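Local coordinates for protein inactive poly [ADP-ribose] polymerase RCD1 (Arabidopsis thaliana, PDB 5NGO) that is an inactive member of the poly(ADP-ribose) polymerase family that is bound by a downy mildew effector which suppresses plant immunity, at residues 61-66 and 128-133; 65-70 and 98-103; 124-129 and 172-177. All blocks are in the same frame, centred on the assembly; numbering follows the deposited sequence.

Contact 1: residues 61-66 and 128-133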
loop_
_atom_site.group_PDB
_atom_site.type_symbol
_atom_site.label_atom_id
_atom_site.label_comp_id
_atom_site.label_asym_id
_atom_site.label_seq_id
_atom_site.Cartn_x
_atom_site.Cartn_y
_atom_site.Cartn_z
ATOM N N ASN A 61 -7.711 -12.475 -3.044
ATOM C CA ASN A 61 -7.123 -12.135 -1.756
ATOM C C ASN A 61 -6.707 -10.666 -1.784
ATOM O O ASN A 61 -5.523 -10.317 -1.694
ATOM C CB ASN A 61 -5.970 -13.081 -1.401
ATOM C CG ASN A 61 -5.406 -12.821 -0.003
ATOM O OD1 ASN A 61 -6.071 -12.261 0.862
ATOM N ND2 ASN A 61 -4.150 -13.199 0.205
ATOM N N VAL A 62 -7.726 -9.818 -1.947
ATOM C CA VAL A 62 -7.568 -8.384 -1.956
ATOM C C VAL A 62 -7.496 -7.897 -0.511
ATOM O O VAL A 62 -8.355 -8.226 0.296
ATOM C CB VAL A 62 -8.725 -7.690 -2.704
ATOM C CG1 VAL A 62 -8.561 -6.170 -2.650
ATOM C CG2 VAL A 62 -8.750 -8.157 -4.183
ATOM N N ARG A 63 -6.479 -7.103 -0.207
ATOM C CA ARG A 63 -6.281 -6.539 1.127
ATOM C C ARG A 63 -6.054 -5.047 1.071
ATOM O O ARG A 63 -5.644 -4.510 0.057
ATOM C CB ARG A 63 -5.080 -7.204 1.801
ATOM C CG ARG A 63 -5.440 -8.509 2.464
ATOM C CD ARG A 63 -4.314 -9.505 2.407
ATOM N NE ARG A 63 -4.806 -10.845 2.780
ATOM C CZ ARG A 63 -4.530 -11.495 3.912
ATOM N NH1 ARG A 63 -3.704 -10.957 4.844
ATOM N NH2 ARG A 63 -5.031 -12.710 4.085
ATOM N N TYR A 64 -6.374 -4.379 2.170
ATOM C CA TYR A 64 -6.015 -2.973 2.313
ATOM C C TYR A 64 -4.617 -2.913 2.880
ATOM O O TYR A 64 -4.233 -3.764 3.686
ATOM C CB TYR A 64 -7.016 -2.220 3.166
ATOM C CG TYR A 64 -8.271 -1.833 2.415
ATOM C CD1 TYR A 64 -8.247 -0.845 1.434
ATOM C CD2 TYR A 64 -9.484 -2.494 2.647
ATOM C CE1 TYR A 64 -9.375 -0.442 0.771
ATOM C CE2 TYR A 64 -10.628 -2.151 1.958
ATOM C CZ TYR A 64 -10.561 -1.138 1.000
ATOM O OH TYR A 64 -11.727 -0.736 0.404
ATOM N N ALA A 65 -3.828 -1.945 2.428
ATOM C CA ALA A 65 -2.475 -1.750 2.937
ATOM C C ALA A 65 -2.075 -0.289 2.816
ATOM O O ALA A 65 -2.620 0.432 1.984
ATOM C CB ALA A 65 -1.509 -2.632 2.157
ATOM N N TRP A 66 -1.137 0.140 3.652
ATOM C CA TRP A 66 -0.731 1.530 3.730
ATOM C C TRP A 66 0.584 1.729 2.984
ATOM O O TRP A 66 1.525 0.930 3.135
ATOM C CB TRP A 66 -0.534 1.977 5.169
ATOM C CG TRP A 66 -1.746 1.864 6.016
ATOM C CD1 TRP A 66 -2.048 0.878 6.893
ATOM C CD2 TRP A 66 -2.832 2.789 6.071
ATOM N NE1 TRP A 66 -3.254 1.109 7.482
ATOM C CE2 TRP A 66 -3.763 2.282 6.990
ATOM C CE3 TRP A 66 -3.110 3.999 5.430
ATOM C CZ2 TRP A 66 -4.953 2.944 7.296
ATOM C CZ3 TRP A 66 -4.278 4.649 5.709
ATOM C CH2 TRP A 66 -5.194 4.119 6.645
ATOM N N VAL A 128 -4.697 -3.959 -2.468
ATOM C CA VAL A 128 -3.615 -4.772 -2.997
ATOM C C VAL A 128 -4.143 -6.168 -3.266
ATOM O O VAL A 128 -4.773 -6.784 -2.396
ATOM C CB VAL A 128 -2.430 -4.879 -2.019
ATOM C CG1 VAL A 128 -1.271 -5.617 -2.664
ATOM C CG2 VAL A 128 -2.005 -3.500 -1.537
ATOM N N ILE A 129 -3.865 -6.659 -4.470
ATOM C CA ILE A 129 -4.142 -8.046 -4.841
ATOM C C ILE A 129 -2.943 -8.871 -4.402
ATOM O O ILE A 129 -1.903 -8.890 -5.063
ATOM C CB ILE A 129 -4.349 -8.191 -6.351
ATOM C CG1 ILE A 129 -5.566 -7.368 -6.800
ATOM C CG2 ILE A 129 -4.537 -9.656 -6.732
ATOM C CD1 ILE A 129 -5.614 -7.127 -8.304
ATOM N N MET A 130 -3.092 -9.550 -3.271
ATOM C CA MET A 130 -2.005 -10.346 -2.721
ATOM C C MET A 130 -1.979 -11.752 -3.308
ATOM O O MET A 130 -0.918 -12.369 -3.339
ATOM C CB MET A 130 -2.103 -10.392 -1.198
ATOM C CG MET A 130 -1.701 -9.076 -0.538
ATOM S SD MET A 130 -0.064 -8.479 -0.949
ATOM C CE MET A 130 0.984 -9.822 -0.474
ATOM N N GLY A 131 -3.137 -12.243 -3.765
ATOM C CA GLY A 131 -3.247 -13.582 -4.340
ATOM C C GLY A 131 -2.764 -14.664 -3.398
ATOM O O GLY A 131 -3.019 -14.600 -2.196
ATOM N N ASN A 132 -2.045 -15.641 -3.956
ATOM C CA ASN A 132 -1.350 -16.662 -3.168
ATOM C C ASN A 132 -0.091 -16.084 -2.582
ATOM O O ASN A 132 0.918 -15.928 -3.284
ATOM C CB ASN A 132 -0.972 -17.865 -4.030
ATOM C CG ASN A 132 -2.131 -18.765 -4.272
ATOM O OD1 ASN A 132 -2.405 -19.126 -5.380
ATOM N ND2 ASN A 132 -2.794 -19.167 -3.201
ATOM N N MET A 133 -0.125 -15.801 -1.284
ATOM C CA MET A 133 0.962 -15.083 -0.634
ATOM C C MET A 133 2.180 -15.964 -0.397
ATOM O O MET A 133 2.050 -17.066 0.123
ATOM C CB MET A 133 0.485 -14.504 0.705
ATOM C CG MET A 133 -0.647 -13.525 0.552
ATOM S SD MET A 133 -1.122 -12.717 2.062
ATOM C CE MET A 133 0.232 -11.703 2.381
#
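Arg63 and Val128 form the closely knit part of this contact, an antiparallel hydrogen-bonded pair whose two backbone bonds, Arg63 N to Val128 O and Val128 N to Arg63 O, are both 2.8 Å long. Beside them the Val62 CA lies 3.3 Å from Val128 O in a CA-H...O contact, and on the buried flank the Ala65 methyl meets the CG2 branch of Val128 at 3.8 Å. Toward Asn61 one more backbone bond, Met130 N to Asn61 O, is joined by side-chain bonding. The Asn61 side chain, with CG anti to the backbone N (chi1 -175°), reaches the carbonyl of Gly131: ND2 donates to Gly131 O over 3.0 Å, with each group in the plane of the other. The OD1 of the same amide receives Arg63 NE at 2.7 Å, nearly straight at 166°. One carboxamide thus ties the turn after strand 121-129 to the guanidinium, whose turn is set largely by this bond at its edge, with a weak one from NH1 to Tyr163 OH, while the sulfur of Met133 rests over the centre of one face, 4.0 Å above the plane. The looser side belongs to exposed Val62, whose CG2 only grazes Ile129 CG1 at 4.2 Å, crossing it obliquely. In this example the two strands stay joined where 121-129 runs out. Strands 62-68 and 121-129 are neighbours in the sheet of the PARP-type domain; helix 37-57 packs on Ile129, while Tyr163 of strand 162-165 touches Ala65, Met130 and Met133.

Contact 2: residues 65-70 and 98-103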
loop_
_atom_site.group_PDB
_atom_site.type_symbol
_atom_site.label_atom_id
_atom_site.label_comp_id
_atom_site.label_asym_id
_atom_site.label_seq_id
_atom_site.Cartn_x
_atom_site.Cartn_y
_atom_site.Cartn_z
ATOM N N ALA A 65 -3.828 -1.945 2.428
ATOM C CA ALA A 65 -2.475 -1.750 2.937
ATOM C C ALA A 65 -2.075 -0.289 2.816
ATOM O O ALA A 65 -2.620 0.432 1.984
ATOM C CB ALA A 65 -1.509 -2.632 2.157
ATOM N N TRP A 66 -1.137 0.140 3.652
ATOM C CA TRP A 66 -0.731 1.530 3.730
ATOM C C TRP A 66 0.584 1.729 2.984
ATOM O O TRP A 66 1.525 0.930 3.135
ATOM C CB TRP A 66 -0.534 1.977 5.169
ATOM C CG TRP A 66 -1.746 1.864 6.016
ATOM C CD1 TRP A 66 -2.048 0.878 6.893
ATOM C CD2 TRP A 66 -2.832 2.789 6.071
ATOM N NE1 TRP A 66 -3.254 1.109 7.482
ATOM C CE2 TRP A 66 -3.763 2.282 6.990
ATOM C CE3 TRP A 66 -3.110 3.999 5.430
ATOM C CZ2 TRP A 66 -4.953 2.944 7.296
ATOM C CZ3 TRP A 66 -4.278 4.649 5.709
ATOM C CH2 TRP A 66 -5.194 4.119 6.645
ATOM N N LEU A 67 0.621 2.780 2.166
ATOM C CA LEU A 67 1.795 3.149 1.402
ATOM C C LEU A 67 2.270 4.538 1.839
ATOM O O LEU A 67 1.544 5.517 1.651
ATOM C CB LEU A 67 1.433 3.172 -0.104
ATOM C CG LEU A 67 2.560 3.548 -1.068
ATOM C CD1 LEU A 67 3.731 2.565 -0.990
ATOM C CD2 LEU A 67 1.995 3.560 -2.493
ATOM N N PRO A 68 3.467 4.654 2.416
ATOM C CA PRO A 68 4.004 5.987 2.723
ATOM C C PRO A 68 4.193 6.815 1.486
ATOM O O PRO A 68 4.693 6.286 0.460
ATOM C CB PRO A 68 5.345 5.696 3.387
ATOM C CG PRO A 68 5.284 4.239 3.816
ATOM C CD PRO A 68 4.360 3.574 2.890
ATOM N N ALA A 69 3.773 8.077 1.532
ATOM C CA ALA A 69 3.875 8.960 0.375
ATOM C C ALA A 69 4.439 10.309 0.787
ATOM O O ALA A 69 4.949 10.460 1.893
ATOM C CB ALA A 69 2.499 9.113 -0.265
ATOM N N LYS A 70 4.372 11.277 -0.107
ATOM C CA LYS A 70 4.730 12.656 0.171
ATOM C C LYS A 70 3.871 13.529 -0.717
ATOM O O LYS A 70 3.383 13.059 -1.758
ATOM C CB LYS A 70 6.219 12.902 -0.068
ATOM C CG LYS A 70 6.704 12.388 -1.418
ATOM C CD LYS A 70 8.200 12.498 -1.523
ATOM C CE LYS A 70 8.790 11.439 -2.461
ATOM N NZ LYS A 70 10.271 11.577 -2.549
ATOM N N ILE A 98 7.510 -2.770 -4.257
ATOM C CA ILE A 98 6.828 -1.751 -3.450
ATOM C C ILE A 98 6.531 -2.383 -2.097
ATOM O O ILE A 98 5.952 -3.467 -2.029
ATOM C CB ILE A 98 5.551 -1.184 -4.138
ATOM C CG1 ILE A 98 5.908 -0.374 -5.388
ATOM C CG2 ILE A 98 4.720 -0.289 -3.208
ATOM C CD1 ILE A 98 6.295 -1.224 -6.562
ATOM N N HIS A 99 6.948 -1.707 -1.020
ATOM C CA HIS A 99 6.733 -2.170 0.356
ATOM C C HIS A 99 5.528 -1.442 0.925
ATOM O O HIS A 99 5.486 -0.191 0.933
ATOM C CB HIS A 99 7.960 -1.871 1.212
ATOM C CG HIS A 99 9.141 -2.727 0.874
ATOM N ND1 HIS A 99 9.621 -2.860 -0.410
ATOM C CD2 HIS A 99 9.953 -3.479 1.655
ATOM C CE1 HIS A 99 10.669 -3.657 -0.414
ATOM N NE2 HIS A 99 10.889 -4.056 0.827
ATOM N N LEU A 100 4.536 -2.204 1.383
ATOM C CA LEU A 100 3.363 -1.638 2.024
ATOM C C LEU A 100 3.190 -2.241 3.393
ATOM O O LEU A 100 3.630 -3.355 3.649
ATOM C CB LEU A 100 2.095 -1.892 1.206
ATOM C CG LEU A 100 2.081 -1.374 -0.215
ATOM C CD1 LEU A 100 2.436 -2.514 -1.184
ATOM C CD2 LEU A 100 0.737 -0.785 -0.568
ATOM N N THR A 101 2.497 -1.490 4.247
ATOM C CA THR A 101 2.266 -1.897 5.602
ATOM C C THR A 101 0.844 -2.462 5.710
ATOM O O THR A 101 -0.089 -1.964 5.067
ATOM C CB THR A 101 2.450 -0.714 6.546
ATOM O OG1 THR A 101 3.804 -0.243 6.513
ATOM C CG2 THR A 101 2.016 -1.073 7.947
ATOM N N ALA A 102 0.676 -3.541 6.495
ATOM C CA ALA A 102 -0.627 -4.168 6.627
ATOM C C ALA A 102 -1.632 -3.190 7.273
ATOM O O ALA A 102 -1.229 -2.245 7.990
ATOM C CB ALA A 102 -0.528 -5.412 7.449
ATOM N N ALA A 103 -2.931 -3.437 7.000
ATOM C CA ALA A 103 -4.014 -2.553 7.405
ATOM C C ALA A 103 -4.027 -2.117 8.888
ATOM O O ALA A 103 -4.369 -0.973 9.203
ATOM C CB ALA A 103 -5.354 -3.187 7.058
#
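Ala65 opens the first segment by setting its methyl against Leu100, CB to CB at 3.8 Å, with Thr101 O also close to that methyl. Trp66 follows and takes part in all three hydrogen bonds of the contact. Its backbone pairs with Thr101 in an antiparallel hydrogen-bonded pair, Trp66 N to Thr101 O at 2.7 Å and Thr101 N to Trp66 O at 2.8 Å. The side chain adds the third bond: with CG beside the backbone N (chi1 -60°), the indole reaches along the partner segment toward Ala103, and NE1 donates to Ala103 O over 2.9 Å. That oxygen lies in the ring plane, yet the donor stands above the carbonyl plane, 39° out of it. Ala102 O approaches the same edge, 3.4 Å from Trp66 CD1. The indole also meets Phe16 edge-to-face and touches Pro106. At Leu67 the chemistry turns apolar. CG anti to the backbone N (chi1 180°) sends CD1 to the CG2 branch of Ile98 at 3.7 Å, and Leu67 CB meets Leu100 CD2. Pro68 barely approaches His99 O. The contact illustrates how a buried indole N-H is satisfied by a main-chain carbonyl, here that of Ala103: the in-plane bond fixes the ring's rotation, and the remaining grip on strand 98-102 is backbone pairing and aliphatic packing.

Contact 3: residues 124-129 and 172-177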
loop_
_atom_site.group_PDB
_atom_site.type_symbol
_atom_site.label_atom_id
_atom_site.label_comp_id
_atom_site.label_asym_id
_atom_site.label_seq_id
_atom_site.Cartn_x
_atom_site.Cartn_y
_atom_site.Cartn_z
ATOM N N VAL A 124 -0.997 6.756 1.983
ATOM C CA VAL A 124 -2.029 6.339 1.034
ATOM C C VAL A 124 -2.569 4.964 1.441
ATOM O O VAL A 124 -1.783 4.052 1.703
ATOM C CB VAL A 124 -1.464 6.282 -0.405
ATOM C CG1 VAL A 124 -2.496 5.787 -1.394
ATOM C CG2 VAL A 124 -0.979 7.646 -0.838
ATOM N N LEU A 125 -3.889 4.821 1.513
ATOM C CA LEU A 125 -4.515 3.513 1.690
ATOM C C LEU A 125 -4.763 2.909 0.301
ATOM O O LEU A 125 -5.440 3.518 -0.529
ATOM C CB LEU A 125 -5.831 3.570 2.461
ATOM C CG LEU A 125 -6.453 2.214 2.814
ATOM C CD1 LEU A 125 -5.572 1.493 3.791
ATOM C CD2 LEU A 125 -7.811 2.350 3.458
ATOM N N CYS A 126 -4.221 1.712 0.086
ATOM C CA CYS A 126 -4.338 0.999 -1.189
ATOM C C CYS A 126 -5.108 -0.310 -1.062
ATOM O O CYS A 126 -5.116 -0.933 0.002
ATOM C CB CYS A 126 -2.961 0.632 -1.699
ATOM S SG CYS A 126 -1.872 2.008 -2.024
ATOM N N ARG A 127 -5.752 -0.693 -2.155
ATOM C CA ARG A 127 -6.207 -2.069 -2.344
ATOM C C ARG A 127 -5.048 -2.794 -2.998
ATOM O O ARG A 127 -4.463 -2.281 -3.943
ATOM C CB ARG A 127 -7.401 -2.137 -3.283
ATOM C CG ARG A 127 -8.536 -1.202 -2.954
ATOM C CD ARG A 127 -9.815 -1.639 -3.626
ATOM N NE ARG A 127 -10.839 -0.610 -3.571
ATOM C CZ ARG A 127 -12.014 -0.671 -4.204
ATOM N NH1 ARG A 127 -12.340 -1.725 -4.947
ATOM N NH2 ARG A 127 -12.893 0.318 -4.044
ATOM N N VAL A 128 -4.697 -3.959 -2.468
ATOM C CA VAL A 128 -3.615 -4.772 -2.997
ATOM C C VAL A 128 -4.143 -6.168 -3.266
ATOM O O VAL A 128 -4.773 -6.784 -2.396
ATOM C CB VAL A 128 -2.430 -4.879 -2.019
ATOM C CG1 VAL A 128 -1.271 -5.617 -2.664
ATOM C CG2 VAL A 128 -2.005 -3.500 -1.537
ATOM N N ILE A 129 -3.865 -6.659 -4.470
ATOM C CA ILE A 129 -4.142 -8.046 -4.841
ATOM C C ILE A 129 -2.943 -8.871 -4.402
ATOM O O ILE A 129 -1.903 -8.890 -5.063
ATOM C CB ILE A 129 -4.349 -8.191 -6.351
ATOM C CG1 ILE A 129 -5.566 -7.368 -6.800
ATOM C CG2 ILE A 129 -4.537 -9.656 -6.732
ATOM C CD1 ILE A 129 -5.614 -7.127 -8.304
ATOM N N THR A 172 -0.649 -3.391 -11.898
ATOM C CA THR A 172 -1.820 -4.268 -11.974
ATOM C C THR A 172 -2.423 -4.603 -10.608
ATOM O O THR A 172 -3.624 -4.772 -10.504
ATOM C CB THR A 172 -1.430 -5.602 -12.669
ATOM O OG1 THR A 172 -0.220 -6.108 -12.101
ATOM C CG2 THR A 172 -1.223 -5.406 -14.142
ATOM N N HIS A 173 -1.594 -4.692 -9.578
ATOM C CA HIS A 173 -1.977 -5.308 -8.301
ATOM C C HIS A 173 -2.129 -4.285 -7.150
ATOM O O HIS A 173 -2.372 -4.700 -6.013
ATOM C CB HIS A 173 -0.927 -6.370 -7.943
ATOM C CG HIS A 173 -1.006 -7.614 -8.779
ATOM N ND1 HIS A 173 -1.802 -8.648 -8.386
ATOM C CD2 HIS A 173 -0.356 -8.045 -9.892
ATOM C CE1 HIS A 173 -1.696 -9.651 -9.245
ATOM N NE2 HIS A 173 -0.810 -9.309 -10.159
ATOM N N ILE A 174 -1.999 -2.980 -7.428
ATOM C CA ILE A 174 -2.165 -1.941 -6.400
ATOM C C ILE A 174 -3.080 -0.830 -6.906
ATOM O O ILE A 174 -2.815 -0.255 -7.948
ATOM C CB ILE A 174 -0.810 -1.308 -5.985
ATOM C CG1 ILE A 174 0.148 -2.383 -5.490
ATOM C CG2 ILE A 174 -1.030 -0.240 -4.890
ATOM C CD1 ILE A 174 1.560 -1.901 -5.257
ATOM N N PHE A 175 -4.150 -0.543 -6.180
ATOM C CA PHE A 175 -4.964 0.625 -6.472
ATOM C C PHE A 175 -4.901 1.606 -5.283
ATOM O O PHE A 175 -5.477 1.327 -4.237
ATOM C CB PHE A 175 -6.415 0.250 -6.765
ATOM C CG PHE A 175 -7.301 1.434 -6.973
ATOM C CD1 PHE A 175 -7.118 2.282 -8.049
ATOM C CD2 PHE A 175 -8.303 1.728 -6.062
ATOM C CE1 PHE A 175 -7.932 3.390 -8.237
ATOM C CE2 PHE A 175 -9.130 2.842 -6.238
ATOM C CZ PHE A 175 -8.940 3.671 -7.315
ATOM N N PRO A 176 -4.203 2.749 -5.445
ATOM C CA PRO A 176 -4.230 3.814 -4.441
ATOM C C PRO A 176 -5.569 4.463 -4.362
ATOM O O PRO A 176 -6.030 4.956 -5.351
ATOM C CB PRO A 176 -3.167 4.815 -4.933
ATOM C CG PRO A 176 -2.574 4.242 -6.152
ATOM C CD PRO A 176 -3.436 3.140 -6.637
ATOM N N GLU A 177 -6.201 4.444 -3.206
ATOM C CA GLU A 177 -7.583 4.877 -3.108
ATOM C C GLU A 177 -7.811 6.083 -2.233
ATOM O O GLU A 177 -8.595 6.951 -2.580
ATOM C CB GLU A 177 -8.454 3.715 -2.613
ATOM C CG GLU A 177 -9.940 3.966 -2.823
ATOM C CD GLU A 177 -10.805 2.815 -2.575
ATOM O OE1 GLU A 177 -10.350 1.832 -1.962
ATOM O OE2 GLU A 177 -11.988 2.883 -2.971
#
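Arg127 and Glu177 form a salt bridge across two antiparallel strands, 121-129 and 174-182, of the mixed beta-sheet in this PARP-type domain. The guanidinium grips the carboxylate side-on, NE to Glu177 OE1 at 3.0 Å and NH2 to Glu177 OE2 at 2.9 Å. Both nitrogens meet their oxygens from above the carboxylate plane, and the two flat groups stand 52° apart, so the pair is bidentate without being coplanar. An Arg127 chain extended from CG to NE and a Glu177 chain extended beyond CG bring the charges together beside the backbone pair that Arg127 makes with Phe175. Although Glu177 is buried, the nearby guanidinium would be expected to favour its ionised form. On the opposite face of the sheet Cys126 SG lies against the CG2 branch of Ile174. His173 is the second heavily buried residue: its O accepts the amide of Ile129 at 2.9 Å, and its ring crosses the Ile129 side chain at about a right angle. Here an arginine–glutamate pair and a histidine serve the two ends of one strand pairing. At the histidine end the ND1 edge comes within 3.3 Å of Ile129 CB, while the same nitrogen makes a weak bond to Ile129 O.

The three contacts join neighbouring strands of one sheet, in the order 174-182, 121-129, 62-68, 98-102. Strand 62-68 serves contacts 1 and 2, and strand 121-129 serves contacts 1 and 3, so the contacts form a continuous series of antiparallel pairings. Contacts 2 and 3 are buried; contact 1, at the strand ends, is partly open to solvent. Their polar chemistry differs with place, though not simply with burial: an asparagine amide ties the turn to an arginine in contact 1, an indole N-H meets a main-chain carbonyl in contact 2, and contact 3 holds a salt bridge whose Arg127 is itself partly exposed. Between contacts 1 and 2, Val128 CG2 packs on Leu100 CD2 at 4.0 Å.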